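Local structure of D-alanine--D-alanine ligase (Coxiella burnetii, 3TQT) at residues A[19-24]-A[104-109]; A[39-44]-A[51-56]; A[126-131]-A[346-351]; A[138-143]-A[187-192]; A[231-236]-A[330-335]. The protein probably catalyses the ATP-dependent joining of two D-alanine molecules into D-alanyl-D-alanine, a building block for peptidoglycan and the cell wall. All coordinates share one frame; numbering follows the deposited sequence.

Interaction 1. Residues A[19-24]-A[104-109]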
# COMPACT_ATOMS: atom_id res chain seq x y z
N GLU A 19 -7.27 -12.16 18.09
CA GLU A 19 -6.91 -12.45 19.48
C GLU A 19 -5.42 -12.26 19.80
O GLU A 19 -5.06 -11.78 20.87
CB GLU A 19 -7.42 -13.82 19.91
CG GLU A 19 -8.95 -13.92 19.97
CD GLU A 19 -9.57 -13.04 21.07
OE1 GLU A 19 -8.85 -12.70 22.04
OE2 GLU A 19 -10.77 -12.69 20.95
N ILE A 20 -4.55 -12.63 18.87
CA ILE A 20 -3.12 -12.36 19.04
C ILE A 20 -2.87 -10.84 19.09
O ILE A 20 -2.03 -10.36 19.84
CB ILE A 20 -2.30 -12.97 17.89
CG1 ILE A 20 -2.65 -14.45 17.69
CG2 ILE A 20 -0.80 -12.78 18.14
CD1 ILE A 20 -1.99 -15.06 16.47
N SER A 21 -3.61 -10.10 18.27
CA SER A 21 -3.50 -8.64 18.25
C SER A 21 -3.76 -8.05 19.63
O SER A 21 -3.02 -7.16 20.12
CB SER A 21 -4.48 -8.07 17.22
OG SER A 21 -4.60 -6.67 17.38
N ILE A 22 -4.82 -8.53 20.27
CA ILE A 22 -5.15 -8.06 21.61
C ILE A 22 -4.02 -8.40 22.58
O ILE A 22 -3.66 -7.56 23.41
CB ILE A 22 -6.46 -8.70 22.11
CG1 ILE A 22 -7.64 -8.18 21.28
CG2 ILE A 22 -6.66 -8.41 23.59
CD1 ILE A 22 -8.82 -9.12 21.24
N GLN A 23 -3.48 -9.62 22.49
CA GLN A 23 -2.38 -9.99 23.39
C GLN A 23 -1.12 -9.16 23.13
O GLN A 23 -0.42 -8.79 24.07
CB GLN A 23 -2.08 -11.49 23.35
CG GLN A 23 -3.21 -12.35 23.94
CD GLN A 23 -3.68 -11.83 25.29
OE1 GLN A 23 -4.87 -11.57 25.49
NE2 GLN A 23 -2.75 -11.69 26.23
N SER A 24 -0.82 -8.89 21.86
CA SER A 24 0.27 -7.98 21.52
C SER A 24 0.03 -6.60 22.14
O SER A 24 0.91 -6.03 22.78
CB SER A 24 0.43 -7.86 19.99
OG SER A 24 0.81 -9.10 19.45
N PRO A 104 -0.06 0.85 15.47
CA PRO A 104 -0.96 -0.10 14.84
C PRO A 104 -0.53 -1.50 15.28
O PRO A 104 0.63 -1.88 15.09
CB PRO A 104 -0.71 0.10 13.34
CG PRO A 104 0.24 1.24 13.22
CD PRO A 104 0.94 1.37 14.52
N MET A 105 -1.42 -2.24 15.92
CA MET A 105 -1.02 -3.55 16.40
C MET A 105 -2.09 -4.54 16.02
O MET A 105 -2.42 -5.45 16.77
CB MET A 105 -0.75 -3.53 17.91
CG MET A 105 -0.08 -4.80 18.46
SD MET A 105 1.34 -5.43 17.50
CE MET A 105 2.30 -3.92 17.28
N VAL A 106 -2.63 -4.33 14.83
CA VAL A 106 -3.52 -5.29 14.20
C VAL A 106 -2.69 -6.15 13.25
O VAL A 106 -2.09 -5.63 12.30
CB VAL A 106 -4.64 -4.58 13.43
CG1 VAL A 106 -5.43 -5.59 12.61
CG2 VAL A 106 -5.54 -3.83 14.39
N HIS A 107 -2.64 -7.45 13.51
CA HIS A 107 -1.91 -8.39 12.66
C HIS A 107 -2.77 -8.83 11.48
O HIS A 107 -3.99 -8.96 11.60
CB HIS A 107 -1.47 -9.63 13.44
CG HIS A 107 -0.79 -9.34 14.74
ND1 HIS A 107 0.45 -8.72 14.82
CD2 HIS A 107 -1.16 -9.59 16.02
CE1 HIS A 107 0.79 -8.59 16.09
NE2 HIS A 107 -0.17 -9.11 16.84
N GLY A 108 -2.12 -9.08 10.35
CA GLY A 108 -2.77 -9.60 9.17
C GLY A 108 -3.68 -8.62 8.45
O GLY A 108 -3.38 -7.42 8.34
N THR A 109 -4.79 -9.14 7.95
CA THR A 109 -5.76 -8.34 7.22
C THR A 109 -6.06 -7.02 7.92
O THR A 109 -6.20 -6.97 9.15
CB THR A 109 -7.05 -9.15 6.97
OG1 THR A 109 -6.73 -10.31 6.20
CG2 THR A 109 -8.07 -8.33 6.22
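This is a buried, largely polar contact in the Rossmann-like N-terminal domain, where helix 18-31 meets the loop that leaves strand 101-104. Two serines one turn apart on the helix, Ser-21 and Ser-24, each reach the loop through a hydroxyl. Ser-21 has OG anti to its backbone N (chi1 167°), and from there OG donates to Met-105 O over 2.6 Å. The hydroxyl arrives in the carbonyl plane, on a lone pair, with a C=O...O angle of 137°. The same OG is also hydrogen-bonded to Gly-12 N, so it ties helix and loop to the end of strand 5-12. Ser-24 is turned the other way, OG anti to its carbonyl carbon, and meets the His-107 ring at its edge, near the ring plane, with OG 2.8 Å from NE2; either partner could be the donor. His-107 ND1 is bonded to Ile-320 O, so both ring nitrogens are held and the ring's rotation is fixed; Ser-24 OG also bonds Phe-323 N.

Carbon packing fills in around these bonds. His-107 CD2 lies 3.4 Å from Ser-21 CA, and Ile-20, crossing the histidine at about a right angle, brings CG2 to 3.8 Å from the same CD2. The Met-105 chain, bent at chi2 and chi3, folds its CG tightly onto Ser-24 CB at 3.5 Å. Beyond the contact, Met-105 pairs its backbone with Leu-10 of strand 5-12, and helix 115-122 packs on the loop, Leu-116 on Val-106 and Leu-120 on Pro-104.

Interaction 2. Residues A[39-44]-A[51-56]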
# COMPACT_ATOMS: atom_id res chain seq x y z
N ILE A 39 -1.71 6.49 27.63
CA ILE A 39 -2.00 5.42 26.71
C ILE A 39 -3.51 5.28 26.52
O ILE A 39 -4.26 5.24 27.50
CB ILE A 39 -1.42 4.09 27.24
CG1 ILE A 39 0.08 4.26 27.49
CG2 ILE A 39 -1.72 2.92 26.28
CD1 ILE A 39 0.66 3.23 28.43
N SER A 40 -3.94 5.27 25.26
CA SER A 40 -5.32 4.95 24.90
C SER A 40 -5.30 3.71 24.03
O SER A 40 -4.38 3.51 23.24
CB SER A 40 -5.97 6.11 24.14
OG SER A 40 -6.03 7.28 24.92
N VAL A 41 -6.31 2.88 24.17
CA VAL A 41 -6.39 1.68 23.34
C VAL A 41 -7.59 1.81 22.43
O VAL A 41 -8.69 2.13 22.88
CB VAL A 41 -6.53 0.41 24.19
CG1 VAL A 41 -6.56 -0.83 23.29
CG2 VAL A 41 -5.38 0.33 25.18
N ILE A 42 -7.37 1.60 21.14
CA ILE A 42 -8.47 1.61 20.21
C ILE A 42 -8.75 0.16 19.87
O ILE A 42 -7.88 -0.53 19.36
CB ILE A 42 -8.12 2.37 18.91
CG1 ILE A 42 -7.73 3.82 19.22
CG2 ILE A 42 -9.29 2.31 17.94
CD1 ILE A 42 -8.86 4.63 19.76
N PHE A 43 -9.95 -0.29 20.17
CA PHE A 43 -10.35 -1.65 19.86
C PHE A 43 -11.25 -1.67 18.63
O PHE A 43 -12.24 -0.96 18.58
CB PHE A 43 -11.09 -2.27 21.05
CG PHE A 43 -11.58 -3.67 20.80
CD1 PHE A 43 -10.69 -4.68 20.48
CD2 PHE A 43 -12.93 -3.98 20.91
CE1 PHE A 43 -11.12 -5.97 20.27
CE2 PHE A 43 -13.38 -5.27 20.69
CZ PHE A 43 -12.47 -6.27 20.37
N ILE A 44 -10.88 -2.49 17.65
CA ILE A 44 -11.71 -2.68 16.47
C ILE A 44 -12.31 -4.06 16.61
O ILE A 44 -11.58 -5.05 16.65
CB ILE A 44 -10.87 -2.64 15.19
CG1 ILE A 44 -10.09 -1.31 15.13
CG2 ILE A 44 -11.75 -2.85 13.96
CD1 ILE A 44 -9.21 -1.17 13.90
N TYR A 51 -13.73 1.31 19.12
CA TYR A 51 -14.00 1.73 20.48
C TYR A 51 -12.71 2.27 21.08
O TYR A 51 -11.63 1.80 20.77
CB TYR A 51 -14.50 0.57 21.32
CG TYR A 51 -15.74 -0.12 20.77
CD1 TYR A 51 -17.01 0.28 21.16
CD2 TYR A 51 -15.63 -1.18 19.88
CE1 TYR A 51 -18.14 -0.35 20.67
CE2 TYR A 51 -16.76 -1.83 19.40
CZ TYR A 51 -18.01 -1.40 19.80
OH TYR A 51 -19.13 -2.02 19.31
N LEU A 52 -12.83 3.28 21.93
CA LEU A 52 -11.66 3.78 22.61
C LEU A 52 -11.71 3.46 24.09
O LEU A 52 -12.72 3.69 24.75
CB LEU A 52 -11.54 5.29 22.42
CG LEU A 52 -10.26 5.93 22.96
CD1 LEU A 52 -9.88 7.12 22.06
CD2 LEU A 52 -10.43 6.38 24.39
N ILE A 53 -10.61 2.93 24.60
CA ILE A 53 -10.45 2.66 26.03
C ILE A 53 -9.38 3.60 26.56
O ILE A 53 -8.22 3.49 26.18
CB ILE A 53 -10.02 1.20 26.23
CG1 ILE A 53 -11.08 0.26 25.65
CG2 ILE A 53 -9.77 0.90 27.70
CD1 ILE A 53 -10.55 -1.12 25.27
N ASP A 54 -9.74 4.52 27.45
CA ASP A 54 -8.75 5.51 27.87
C ASP A 54 -8.19 5.24 29.25
O ASP A 54 -7.46 6.05 29.82
CB ASP A 54 -9.30 6.94 27.76
CG ASP A 54 -10.28 7.27 28.85
OD1 ASP A 54 -10.80 6.33 29.49
OD2 ASP A 54 -10.55 8.48 29.05
N GLN A 55 -8.56 4.08 29.80
CA GLN A 55 -7.95 3.58 31.02
C GLN A 55 -7.19 2.31 30.68
O GLN A 55 -7.76 1.23 30.68
CB GLN A 55 -8.99 3.27 32.08
CG GLN A 55 -9.77 4.47 32.55
CD GLN A 55 -10.69 4.12 33.72
OE1 GLN A 55 -10.24 3.57 34.73
NE2 GLN A 55 -11.97 4.43 33.57
N PRO A 56 -5.89 2.45 30.42
CA PRO A 56 -5.08 1.30 30.00
C PRO A 56 -5.17 0.17 31.01
O PRO A 56 -5.18 -0.99 30.61
CB PRO A 56 -3.66 1.87 29.93
CG PRO A 56 -3.72 3.17 30.71
CD PRO A 56 -5.10 3.68 30.54
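A beta hairpin in the N-terminal domain's mixed sheet supplies this contact, with residues 39-44 of strand 37-44 running out and 51-53 of strand 50-53 returning, their directions 153° apart. Four backbone hydrogen bonds hold the two together. Val-41 and Ile-53 form a hydrogen-bonded pair: Val-41 N donates to Ile-53 O at 2.8 Å, and Ile-53 N returns the bond to Val-41 O at 2.7 Å, both almost straight. Phe-43 and Tyr-51 form the next such pair, more bent, with Phe-43 N 2.7 Å from Tyr-51 O and Tyr-51 N 2.8 Å from Phe-43 O. Between them sits the non-hydrogen-bonded pair Ile-42 and Leu-52, where CA-H groups lean on the carbonyl oxygens instead.

Side chains sort onto two faces. On one, Ile-42 bends at chi2 (-66°) so that CD1 swings across the gap and touches Leu-52 CD1 at 3.5 Å; the two chains cross obliquely, and Leu-52 carries an unusual chi2 of 147°. On the other, Phe-43 and Tyr-51 lie side by side and point the same way, CD2 to CD2 at 4.0 Å, while Val-41 CB faces Ile-53 CB at 4.1 Å. Past the last bridge the chain turns into helix 56-61, and Pro-56 sets its CB 4.1 Å from Ile-39 CB.

Strand 5-12 borders strand 37-44 in parallel, as expected for a beta-alpha-beta crossover through helix 18-31, and strand 74-78 lies along strand 50-53, where Arg-74 forms a salt bridge with Asp-54. Helix 64-70 covers the face of Phe-43, Tyr-51 and Ile-53, while helix 18-31 packs on Val-41 and Phe-43.

Interaction 3. Residues A[126-131]-A[346-351]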
# COMPACT_ATOMS: atom_id res chain seq x y z
N PRO A 126 1.20 10.51 13.12
CA PRO A 126 2.40 9.66 13.17
C PRO A 126 1.98 8.25 13.57
O PRO A 126 1.07 8.09 14.39
CB PRO A 126 3.26 10.29 14.27
CG PRO A 126 2.71 11.70 14.44
CD PRO A 126 1.24 11.58 14.13
N TYR A 127 2.60 7.23 12.99
CA TYR A 127 2.30 5.87 13.40
C TYR A 127 3.52 4.96 13.29
O TYR A 127 4.41 5.16 12.45
CB TYR A 127 1.11 5.30 12.63
CG TYR A 127 1.33 5.20 11.14
CD1 TYR A 127 1.83 4.03 10.57
CD2 TYR A 127 1.02 6.26 10.31
CE1 TYR A 127 2.02 3.93 9.22
CE2 TYR A 127 1.21 6.17 8.94
CZ TYR A 127 1.70 5.01 8.40
OH TYR A 127 1.89 4.93 7.05
N VAL A 128 3.54 3.95 14.15
CA VAL A 128 4.66 3.04 14.21
C VAL A 128 4.69 2.07 13.03
O VAL A 128 3.65 1.57 12.58
CB VAL A 128 4.63 2.26 15.52
CG1 VAL A 128 5.64 1.09 15.48
CG2 VAL A 128 4.90 3.21 16.68
N GLY A 129 5.89 1.82 12.53
CA GLY A 129 6.10 0.73 11.59
C GLY A 129 5.96 1.09 10.12
O GLY A 129 6.03 2.26 9.74
N ALA A 130 5.76 0.06 9.29
CA ALA A 130 5.81 0.18 7.85
C ALA A 130 4.72 1.10 7.37
O ALA A 130 3.62 1.07 7.91
CB ALA A 130 5.63 -1.20 7.23
N ASN A 131 5.03 1.92 6.37
CA ASN A 131 4.02 2.79 5.76
C ASN A 131 3.09 1.99 4.84
O ASN A 131 3.14 0.77 4.83
CB ASN A 131 4.65 3.98 5.03
CG ASN A 131 5.39 3.58 3.75
OD1 ASN A 131 5.47 2.41 3.39
ND2 ASN A 131 5.92 4.59 3.06
N GLN A 346 11.76 3.70 21.17
CA GLN A 346 12.42 3.89 19.88
C GLN A 346 11.43 3.81 18.72
O GLN A 346 11.48 4.63 17.80
CB GLN A 346 13.57 2.89 19.74
CG GLN A 346 14.70 3.24 20.73
CD GLN A 346 15.99 2.49 20.49
OE1 GLN A 346 16.25 2.01 19.39
NE2 GLN A 346 16.82 2.41 21.52
N LEU A 347 10.50 2.87 18.79
CA LEU A 347 9.49 2.77 17.73
C LEU A 347 8.64 4.04 17.66
O LEU A 347 8.34 4.53 16.58
CB LEU A 347 8.62 1.53 17.93
CG LEU A 347 9.35 0.21 17.65
CD1 LEU A 347 8.57 -0.95 18.24
CD2 LEU A 347 9.55 0.05 16.15
N ILE A 348 8.26 4.56 18.82
CA ILE A 348 7.49 5.80 18.84
C ILE A 348 8.31 6.98 18.31
O ILE A 348 7.83 7.78 17.52
CB ILE A 348 6.92 6.08 20.25
CG1 ILE A 348 5.79 5.09 20.57
CG2 ILE A 348 6.45 7.52 20.38
CD1 ILE A 348 5.45 4.99 22.05
N GLU A 349 9.57 7.08 18.74
CA GLU A 349 10.43 8.16 18.27
C GLU A 349 10.63 8.10 16.75
O GLU A 349 10.54 9.12 16.07
CB GLU A 349 11.78 8.13 18.99
CG GLU A 349 11.71 8.66 20.43
CD GLU A 349 12.76 8.03 21.35
OE1 GLU A 349 13.67 7.35 20.85
OE2 GLU A 349 12.65 8.19 22.59
N LEU A 350 10.89 6.90 16.23
CA LEU A 350 11.04 6.68 14.80
C LEU A 350 9.79 7.07 14.04
O LEU A 350 9.86 7.67 12.97
CB LEU A 350 11.34 5.21 14.52
CG LEU A 350 12.73 4.70 14.92
CD1 LEU A 350 12.75 3.18 14.89
CD2 LEU A 350 13.79 5.26 13.99
N ALA A 351 8.64 6.71 14.59
CA ALA A 351 7.35 7.04 14.00
C ALA A 351 7.18 8.56 13.88
O ALA A 351 6.79 9.07 12.83
CB ALA A 351 6.20 6.43 14.84
O HOH W 1 4.81 8.06 11.11
O HOH W 2 8.08 3.24 14.00
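Val-128 carries this contact by spreading its two methyls over one turn of helix 340-370. CG1, anti to the backbone N (chi1 168°), crosses Leu-347 at about a right angle and comes within 3.9 Å of its CB. CG2, anti to the carbonyl carbon, drops beside the backbone, 3.7 Å from Leu-347 O and 3.9 Å from Ala-351 CB. Leu-347 has CG anti to its own carbonyl carbon and an extended chi2, which lays CD2 along the same valine methyl CG1. Ala-351 points its CB toward the loop, 3.2 Å from Tyr-127 O. The Tyr-127 side chain starts away from the helix: its OH bonds Glu-121 and its ring forms a cation-pi contact with Arg-354.

Two waters bridge the backbones on either side of Val-128. One accepts from Tyr-127 N and donates to Ala-351 O at 2.8 Å; the other accepts from Gly-129 N and donates to Leu-347 O at 2.9 Å, an oxygen that already receives Ala-351 N within the helix. Small apolar groups between water bridges thus join a loop of the Rossmann-like N-terminal domain to the long C-terminal helix in this ATP-grasp ligase.

Interaction 4. Residues A[138-143]-A[187-192]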
# COMPACT_ATOMS: atom_id res chain seq x y z
N CYS A 138 5.16 -6.02 1.77
CA CYS A 138 5.56 -7.09 2.68
C CYS A 138 4.41 -8.07 2.95
O CYS A 138 4.64 -9.25 3.25
CB CYS A 138 6.09 -6.52 3.99
SG CYS A 138 7.68 -5.70 3.82
N MET A 139 3.19 -7.58 2.84
CA MET A 139 2.00 -8.40 3.10
C MET A 139 1.80 -9.46 2.03
O MET A 139 1.39 -10.58 2.32
CB MET A 139 0.76 -7.50 3.17
CG MET A 139 -0.51 -8.23 3.49
SD MET A 139 -0.67 -8.49 5.26
CE MET A 139 -2.20 -9.42 5.32
N GLU A 140 2.08 -9.10 0.78
CA GLU A 140 1.94 -10.03 -0.33
C GLU A 140 3.31 -10.67 -0.54
O GLU A 140 4.21 -10.08 -1.13
CB GLU A 140 1.51 -9.31 -1.61
CG GLU A 140 0.38 -8.31 -1.40
CD GLU A 140 -0.98 -8.93 -1.58
OE1 GLU A 140 -1.11 -9.86 -2.40
OE2 GLU A 140 -1.93 -8.49 -0.90
N LYS A 141 3.45 -11.89 -0.04
CA LYS A 141 4.74 -12.54 0.08
C LYS A 141 5.45 -12.74 -1.25
O LYS A 141 6.68 -12.71 -1.30
CB LYS A 141 4.59 -13.87 0.83
CG LYS A 141 4.04 -13.68 2.24
CD LYS A 141 3.97 -14.99 3.00
CE LYS A 141 2.75 -15.80 2.59
NZ LYS A 141 1.51 -15.29 3.23
N ASP A 142 4.68 -12.94 -2.31
CA ASP A 142 5.28 -13.09 -3.63
C ASP A 142 5.79 -11.75 -4.16
O ASP A 142 6.85 -11.68 -4.80
CB ASP A 142 4.33 -13.77 -4.62
CG ASP A 142 3.01 -12.99 -4.84
OD1 ASP A 142 2.56 -12.22 -3.95
OD2 ASP A 142 2.43 -13.15 -5.93
N LEU A 143 5.04 -10.69 -3.88
CA LEU A 143 5.49 -9.34 -4.23
C LEU A 143 6.76 -8.99 -3.46
O LEU A 143 7.69 -8.42 -4.01
CB LEU A 143 4.38 -8.31 -3.97
CG LEU A 143 4.72 -6.84 -4.21
CD1 LEU A 143 5.22 -6.62 -5.65
CD2 LEU A 143 3.50 -5.97 -3.89
N ALA A 187 -1.51 -19.12 0.38
CA ALA A 187 -2.08 -17.82 0.04
C ALA A 187 -0.95 -16.79 0.03
O ALA A 187 -0.04 -16.85 0.88
CB ALA A 187 -3.15 -17.42 1.05
N VAL A 188 -0.97 -15.86 -0.91
CA VAL A 188 0.07 -14.83 -0.93
C VAL A 188 -0.01 -13.90 0.28
O VAL A 188 1.01 -13.41 0.76
CB VAL A 188 0.04 -13.96 -2.21
CG1 VAL A 188 0.35 -14.79 -3.45
CG2 VAL A 188 -1.29 -13.23 -2.33
N SER A 189 -1.21 -13.68 0.80
CA SER A 189 -1.37 -12.62 1.77
C SER A 189 -2.07 -13.05 3.05
O SER A 189 -2.54 -12.20 3.80
CB SER A 189 -2.15 -11.46 1.14
OG SER A 189 -3.49 -11.83 0.92
N LEU A 190 -2.16 -14.35 3.29
CA LEU A 190 -2.80 -14.84 4.50
C LEU A 190 -1.85 -15.73 5.29
O LEU A 190 -1.18 -16.59 4.71
CB LEU A 190 -4.08 -15.62 4.17
CG LEU A 190 -5.10 -14.88 3.31
CD1 LEU A 190 -6.27 -15.80 2.97
CD2 LEU A 190 -5.57 -13.62 4.02
N GLY A 191 -1.80 -15.53 6.60
CA GLY A 191 -0.84 -16.23 7.45
C GLY A 191 -1.33 -17.51 8.10
O GLY A 191 -0.56 -18.46 8.28
N SER A 192 -2.61 -17.56 8.46
CA SER A 192 -3.18 -18.75 9.07
C SER A 192 -2.75 -20.03 8.35
O SER A 192 -2.61 -20.05 7.12
CB SER A 192 -4.71 -18.66 9.11
OG SER A 192 -5.29 -19.91 9.44
O HOH W 3 -3.83 -10.95 -2.27
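Lys-141 N donates to Val-188 O over 3.0 Å in a nearly straight bond (177°), joining the first turn of helix 141-150 to the loop after strand 183-187, part of the predicted ATP site of this ATP-grasp enzyme. The donor stands above the carbonyl plane, 29° out of it, instead of on a lone pair. The lysine then doubles back on the same loop: bent at chi3 and chi4, it curls its ammonium among three carbonyls, all weakly held, with NZ 3.1 Å from Val-188 O, 3.2 Å from Ala-187 O and 3.3 Å from Leu-190 O. Val-188 O thus takes both the backbone and the side-chain donor of one residue. The lysine side chain also comes within about 4 Å of that of Glu-316, a predicted magnesium ligand, so its charge may influence that site.

Around this core, Val-188 sits between two acidic side chains that it crosses obliquely. Its CG1 lies 3.4 Å from Asp-142 OD1, and its CG2 is equally far, 3.4 Å, from Glu-140 OE1. Both oxygens form salt bridges with Arg-218, which probably eases their mutual repulsion, while Asp-142 OD2 bonds Thr-160 OG1. Ser-189 OG is hydrogen-bonded to Asp-216, and its CA offers a C-H to Met-139 O. On the Ser-189 side, Met-139 bends at chi2 (82°), which carries its terminal methyl CE to 3.2 Å from Ser-189 O.

Interaction 5. Residues A[231-236]-A[330-335]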
# COMPACT_ATOMS: atom_id res chain seq x y z
N GLU A 231 14.96 -16.14 12.52
CA GLU A 231 14.30 -14.85 12.45
C GLU A 231 15.24 -13.78 12.95
O GLU A 231 16.17 -14.05 13.71
CB GLU A 231 13.02 -14.87 13.27
CG GLU A 231 12.08 -15.98 12.89
CD GLU A 231 10.79 -15.91 13.66
OE1 GLU A 231 10.77 -15.22 14.70
OE2 GLU A 231 9.80 -16.53 13.22
N CYS A 232 15.00 -12.55 12.50
CA CYS A 232 15.83 -11.43 12.90
C CYS A 232 14.95 -10.20 12.99
O CYS A 232 14.20 -9.89 12.07
CB CYS A 232 16.97 -11.23 11.90
SG CYS A 232 18.12 -9.92 12.34
N ALA A 233 15.04 -9.51 14.12
CA ALA A 233 14.24 -8.32 14.35
C ALA A 233 15.03 -7.12 13.88
O ALA A 233 16.18 -6.94 14.26
CB ALA A 233 13.90 -8.18 15.82
N VAL A 234 14.41 -6.31 13.03
CA VAL A 234 15.03 -5.09 12.53
C VAL A 234 14.31 -3.87 13.10
O VAL A 234 13.08 -3.85 13.24
CB VAL A 234 15.00 -5.04 10.99
CG1 VAL A 234 15.62 -3.74 10.47
CG2 VAL A 234 15.74 -6.24 10.42
N LEU A 235 15.09 -2.86 13.46
CA LEU A 235 14.54 -1.64 14.05
C LEU A 235 15.21 -0.43 13.44
O LEU A 235 16.44 -0.35 13.38
CB LEU A 235 14.78 -1.65 15.55
CG LEU A 235 14.42 -0.38 16.32
CD1 LEU A 235 12.92 -0.20 16.35
CD2 LEU A 235 14.99 -0.52 17.72
N GLY A 236 14.40 0.52 13.00
CA GLY A 236 14.94 1.78 12.52
C GLY A 236 14.15 2.32 11.36
O GLY A 236 13.18 1.71 10.91
N PRO A 330 9.89 -8.78 20.12
CA PRO A 330 10.45 -8.20 21.35
C PRO A 330 11.48 -9.11 22.04
O PRO A 330 12.45 -8.56 22.56
CB PRO A 330 9.23 -8.00 22.25
CG PRO A 330 8.16 -8.89 21.67
CD PRO A 330 8.43 -8.89 20.19
N LYS A 331 11.28 -10.43 22.04
CA LYS A 331 12.23 -11.32 22.71
C LYS A 331 13.63 -11.24 22.09
O LYS A 331 14.62 -11.23 22.80
CB LYS A 331 11.75 -12.77 22.69
CG LYS A 331 10.73 -13.10 23.76
CD LYS A 331 10.34 -14.58 23.68
CE LYS A 331 11.57 -15.48 23.68
NZ LYS A 331 11.23 -16.93 23.59
N MET A 332 13.71 -11.20 20.77
CA MET A 332 15.00 -11.07 20.11
C MET A 332 15.70 -9.76 20.50
O MET A 332 16.90 -9.76 20.80
CB MET A 332 14.86 -11.16 18.59
CG MET A 332 14.67 -12.60 18.12
SD MET A 332 14.71 -12.73 16.34
CE MET A 332 13.10 -12.07 15.89
N TRP A 333 14.96 -8.66 20.51
CA TRP A 333 15.56 -7.40 20.96
C TRP A 333 16.03 -7.48 22.41
O TRP A 333 17.13 -7.04 22.73
CB TRP A 333 14.65 -6.18 20.72
CG TRP A 333 14.80 -5.67 19.33
CD1 TRP A 333 13.82 -5.52 18.40
CD2 TRP A 333 16.02 -5.28 18.69
NE1 TRP A 333 14.35 -5.05 17.22
CE2 TRP A 333 15.70 -4.90 17.37
CE3 TRP A 333 17.36 -5.22 19.10
CZ2 TRP A 333 16.66 -4.45 16.47
CZ3 TRP A 333 18.31 -4.78 18.20
CH2 TRP A 333 17.96 -4.40 16.90
N GLU A 334 15.20 -8.03 23.29
CA GLU A 334 15.59 -8.16 24.69
C GLU A 334 16.89 -8.94 24.78
O GLU A 334 17.78 -8.61 25.56
CB GLU A 334 14.52 -8.87 25.51
CG GLU A 334 13.18 -8.17 25.54
CD GLU A 334 12.24 -8.77 26.57
OE1 GLU A 334 12.73 -9.49 27.46
OE2 GLU A 334 11.02 -8.51 26.47
N ALA A 335 16.99 -9.99 23.97
CA ALA A 335 18.16 -10.86 23.98
C ALA A 335 19.38 -10.15 23.41
O ALA A 335 20.51 -10.62 23.57
CB ALA A 335 17.88 -12.14 23.21
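Met-332 is the side chain to follow, where the 330-335 part of helix 328-335 crosses the 231-236 part of strand 228-236 at 80°, the segment axes 7.9 Å apart. Its CB starts over the strand, 4.2 Å from Ala-233 CB. CG sits anti to the carbonyl carbon (chi1 -77°), and an extended chi2 carries the chain on along the strand toward Glu-231. There SD settles 3.3 Å from Glu-231 O. A bend at chi3 (-75°) then turns the terminal methyl back, so that CE lies 3.7 Å from Ala-233 N and 3.8 Å from Glu-231 CB; the methionine and glutamate side chains cross at about a right angle.

One residue further on the helix, Trp-333 takes the next part of the strand. Its indole comes in with the pyrrole corner over Ala-233, NE1 3.5 Å from Ala-233 CB, while the six-membered ring reaches further along. CZ2 is pinched between Ala-233 O and Leu-235 CB, 3.5 Å from the latter. The indole also meets Tyr-329 edge-to-face, and Leu-343 of helix 340-370 packs on it.

Almost everything here is carbon and sulfur against backbone and aliphatic carbon, so the helix packs on this side of strand 228-236 mainly through van der Waals contact. The methionine covers the root of Glu-231 while the carboxylate goes on toward Asp-303, a predicted magnesium ligand whose side chain is about 3 Å away. Arg-301 makes a long, weak ion pair with Glu-231. Two acidic groups so close would probably repel one another, or raise the pKa of one, unless a cation lies between them.

Following the chain from the N terminus, helix 18-31 opens interaction 1, which closes at the loop after strand 101-104; interaction 2, the hairpin of 39-44 with 51-56, is nested inside that loop and touches it where Ile-22 packs on Phe-43. Interaction 3 opens at 126-131 and closes at 346-351, a span holding interactions 4 and 5 in series. None of the five loops cross. Interactions 1 and 2 knit the N-terminal domain, interaction 4 joins helices 132-139 and 141-150 to the ATP-grasp loop after strand 183-187, interaction 5 lies within the ATP-grasp region, and interaction 3 bridges both. Met-139 also touches Gly-108 of interaction 1, while Leu-235 packs on Leu-347 of interaction 3.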